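Local coordinates for FimU protein (Pseudomonas aeruginosa, PDB 4IPV), which is probably a minor pilin of the type IV pilus, a GspH-family protein held in the inner membrane by its N-terminal helix, at residues 75-80 with 102-107. Residues are numbered along the deposited sequence; the frame is centred on the assembly and turned at random.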
ATOM      1  N   LEU A  75     -10.468   2.127  10.571  1.00 17.27           N
ATOM      2  CA  LEU A  75     -10.027   1.433   9.370  1.00 15.90           C
ATOM      3  C   LEU A  75      -8.556   1.068   9.526  1.00 19.05           C
ATOM      4  O   LEU A  75      -7.762   1.849  10.063  1.00 22.43           O
ATOM      5  CB  LEU A  75     -10.209   2.314   8.135  1.00 17.55           C
ATOM      6  CG  LEU A  75     -11.638   2.571   7.677  1.00 17.79           C
ATOM      7  CD1 LEU A  75     -11.652   3.570   6.524  1.00 22.56           C
ATOM      8  CD2 LEU A  75     -12.287   1.272   7.241  1.00 21.05           C
ATOM      9  N   THR A  76      -8.196  -0.126   9.074  1.00 14.74           N
ATOM     10  CA  THR A  76      -6.795  -0.534   9.034  1.00 16.16           C
ATOM     11  C   THR A  76      -6.468  -1.066   7.649  1.00 13.12           C
ATOM     12  O   THR A  76      -7.341  -1.622   6.974  1.00 14.43           O
ATOM     13  CB  THR A  76      -6.461  -1.639  10.066  1.00 15.10           C
ATOM     14  OG1 THR A  76      -7.301  -2.782   9.866  1.00 17.85           O
ATOM     15  CG2 THR A  76      -6.649  -1.127  11.497  1.00 18.00           C
ATOM     16  N   ALA A  77      -5.227  -0.890   7.224  1.00 13.39           N
ATOM     17  CA  ALA A  77      -4.763  -1.494   5.976  1.00 13.19           C
ATOM     18  C   ALA A  77      -3.433  -2.167   6.270  1.00 13.69           C
ATOM     19  O   ALA A  77      -2.406  -1.510   6.385  1.00 15.33           O
ATOM     20  CB  ALA A  77      -4.617  -0.441   4.892  1.00 14.64           C
ATOM     21  N   LYS A  78      -3.465  -3.479   6.433  1.00 14.67           N
ATOM     22  CA  LYS A  78      -2.264  -4.222   6.817  1.00 13.56           C
ATOM     23  C   LYS A  78      -1.907  -5.238   5.752  1.00 13.75           C
ATOM     24  O   LYS A  78      -2.787  -5.788   5.088  1.00 14.55           O
ATOM     25  CB  LYS A  78      -2.479  -4.915   8.167  1.00 16.34           C
ATOM     26  CG  LYS A  78      -2.776  -3.948   9.299  1.00 19.97           C
ATOM     27  CD  LYS A  78      -3.055  -4.672  10.597  1.00 25.45           C
ATOM     28  CE  LYS A  78      -3.450  -3.698  11.695  1.00 42.29           C
ATOM     29  NZ  LYS A  78      -3.509  -4.359  13.028  1.00 32.60           N
ATOM     30  N   GLU A  79      -0.616  -5.489   5.584  1.00 14.30           N
ATOM     31  CA  GLU A  79      -0.145  -6.428   4.575  1.00 14.24           C
ATOM     32  C   GLU A  79       0.114  -7.789   5.209  1.00 14.00           C
ATOM     33  O   GLU A  79       0.474  -7.887   6.377  1.00 14.66           O
ATOM     34  CB  GLU A  79       1.115  -5.886   3.891  1.00 15.37           C
ATOM     35  CG  GLU A  79       1.376  -6.468   2.508  1.00 14.00           C
ATOM     36  CD  GLU A  79       2.091  -7.791   2.554  1.00 15.74           C
ATOM     37  OE1 GLU A  79       2.934  -7.971   3.457  1.00 16.48           O
ATOM     38  OE2 GLU A  79       1.806  -8.658   1.696  1.00 16.95           O
ATOM     39  N   LYS A  80      -0.088  -8.846   4.431  1.00 15.14           N
ATOM     40  CA  LYS A  80       0.003 -10.213   4.941  1.00 17.56           C
ATOM     41  C   LYS A  80       1.316 -10.537   5.658  1.00 17.11           C
ATOM     42  O   LYS A  80       1.318 -11.252   6.658  1.00 19.78           O
ATOM     43  CB  LYS A  80      -0.235 -11.213   3.808  1.00 20.71           C
ATOM     44  CG  LYS A  80      -0.220 -12.660   4.265  1.00 23.15           C
ATOM     45  CD  LYS A  80      -0.735 -13.603   3.197  1.00 34.06           C
ATOM     46  CE  LYS A  80       0.264 -13.788   2.077  1.00 30.48           C
ATOM     47  NZ  LYS A  80      -0.227 -14.774   1.063  1.00 29.52           N
ATOM     48  N   PHE A 102      -2.788  -6.759   0.712  1.00 14.61           N
ATOM     49  CA  PHE A 102      -3.287  -5.836   1.729  1.00 14.02           C
ATOM     50  C   PHE A 102      -4.748  -6.112   2.043  1.00 13.60           C
ATOM     51  O   PHE A 102      -5.559  -6.299   1.137  1.00 15.31           O
ATOM     52  CB  PHE A 102      -3.181  -4.392   1.255  1.00 13.68           C
ATOM     53  CG  PHE A 102      -1.778  -3.879   1.180  1.00 13.84           C
ATOM     54  CD1 PHE A 102      -1.035  -4.016   0.017  1.00 15.24           C
ATOM     55  CD2 PHE A 102      -1.193  -3.261   2.275  1.00 13.47           C
ATOM     56  CE1 PHE A 102       0.272  -3.532  -0.053  1.00 15.46           C
ATOM     57  CE2 PHE A 102       0.101  -2.786   2.216  1.00 14.42           C
ATOM     58  CZ  PHE A 102       0.838  -2.916   1.053  1.00 14.60           C
ATOM     59  N   ALA A 103      -5.079  -6.129   3.330  1.00 13.34           N
ATOM     60  CA  ALA A 103      -6.461  -6.212   3.758  1.00 13.69           C
ATOM     61  C   ALA A 103      -6.864  -4.873   4.333  1.00 13.71           C
ATOM     62  O   ALA A 103      -6.224  -4.382   5.264  1.00 13.90           O
ATOM     63  CB  ALA A 103      -6.614  -7.291   4.818  1.00 14.83           C
ATOM     64  N   ILE A 104      -7.922  -4.292   3.776  1.00 14.53           N
ATOM     65  CA  ILE A 104      -8.478  -3.048   4.278  1.00 15.23           C
ATOM     66  C   ILE A 104      -9.744  -3.432   5.026  1.00 14.41           C
ATOM     67  O   ILE A 104     -10.692  -3.951   4.433  1.00 16.78           O
ATOM     68  CB  ILE A 104      -8.793  -2.049   3.149  1.00 16.02           C
ATOM     69  CG1 ILE A 104      -7.521  -1.758   2.343  1.00 18.58           C
ATOM     70  CG2 ILE A 104      -9.325  -0.754   3.739  1.00 18.90           C
ATOM     71  CD1 ILE A 104      -7.397  -2.554   1.059  1.00 26.86           C
ATOM     72  N   CYS A 105      -9.727  -3.232   6.342  1.00 15.09           N
ATOM     73  CA  CYS A 105     -10.814  -3.678   7.205  1.00 16.07           C
ATOM     74  C   CYS A 105     -11.391  -2.565   8.055  1.00 15.16           C
ATOM     75  O   CYS A 105     -10.696  -1.607   8.393  1.00 18.37           O
ATOM     76  CB  CYS A 105     -10.334  -4.765   8.164  1.00 18.49           C
ATOM     77  SG  CYS A 105      -9.919  -6.352   7.428  1.00 19.75           S
ATOM     78  N   GLN A 106     -12.654  -2.721   8.422  1.00 15.86           N
ATOM     79  CA  GLN A 106     -13.297  -1.859   9.400  1.00 17.38           C
ATOM     80  C   GLN A 106     -13.452  -2.606  10.725  1.00 16.18           C
ATOM     81  O   GLN A 106     -13.885  -3.759  10.748  1.00 18.74           O
ATOM     82  CB  GLN A 106     -14.679  -1.448   8.898  1.00 19.16           C
ATOM     83  CG  GLN A 106     -15.441  -0.525   9.838  1.00 24.15           C
ATOM     84  CD  GLN A 106     -14.877   0.876   9.852  1.00 36.64           C
ATOM     85  OE1 GLN A 106     -13.937   1.172  10.585  1.00 51.46           O
ATOM     86  NE2 GLN A 106     -15.449   1.751   9.032  1.00 59.15           N
ATOM     87  N   ASN A 107     -13.070  -1.956  11.817  1.00 20.14           N
ATOM     88  CA  ASN A 107     -13.260  -2.500  13.163  1.00 22.92           C
ATOM     89  C   ASN A 107     -12.594  -3.850  13.396  1.00 20.74           C
ATOM     90  O   ASN A 107     -13.080  -4.647  14.196  1.00 23.89           O
ATOM     91  CB  ASN A 107     -14.752  -2.606  13.509  1.00 26.09           C
ATOM     92  CG  ASN A 107     -15.442  -1.261  13.548  1.00 32.93           C
ATOM     93  OD1 ASN A 107     -14.942  -0.311  14.147  1.00 38.09           O
ATOM     94  ND2 ASN A 107     -16.604  -1.176  12.913  1.00 52.08           N
TER
HETATM   95  O   HOH W   1      -6.341  -4.557   8.033  1.00 16.99           O
HETATM   96  O   HOH W   2      -9.890  -2.403  11.126  1.00 19.18           O
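Glu79 CG is seated over the face of the Phe102 ring at one end of an antiparallel strand pair: it stands 3.8 Å from the ring centroid, only 10° off the ring normal, a CH-pi contact, and Glu79 CB follows over the CE2 side. With CG anti to the backbone N, chi1 (-157°) sets it over the ring centre; the carboxylate stands off farther from the same ring face, steeply turned to it (planes 75° apart), where OE1 accepts from the Ser81 backbone N and OE2 from that of Thr101. On the face of the sheet that carries Glu79 and Phe102, Ala77 CB meets Ile104 CG1 at 4.1 Å, and Leu75 CD2 packs against the side chain of Gln106. The backbones are joined by paired bonds at Thr76-Cys105 and Lys78-Ala103; the shortest, Cys105 N to Thr76 O and Ala103 N to Lys78 O, are both 2.9 Å. On the other face, Thr76 OG1 sits between its own N and carbonyl carbon (chi1 57°), where two waters reach it. One, 2.7 Å from Thr76 OG1, can donate to Ala103 O, though it has other acceptors within reach; the other donates weakly to Cys105 O, so the hydroxyl is tied to the partner strand through solvent. Cys105 SG, also on this face, forms a disulfide with Cys136 that fastens the C-terminal tail to the sheet. Leu75, Ala77 and Ile104 face helix 10-32, while the Phe102 ring meets Trp46 edge-to-face. Strand 75-79 forms one border of a four-stranded antiparallel sheet, beside 100-106, in the type IV pilin fold, a long N-terminal helix packed on antiparallel sheet.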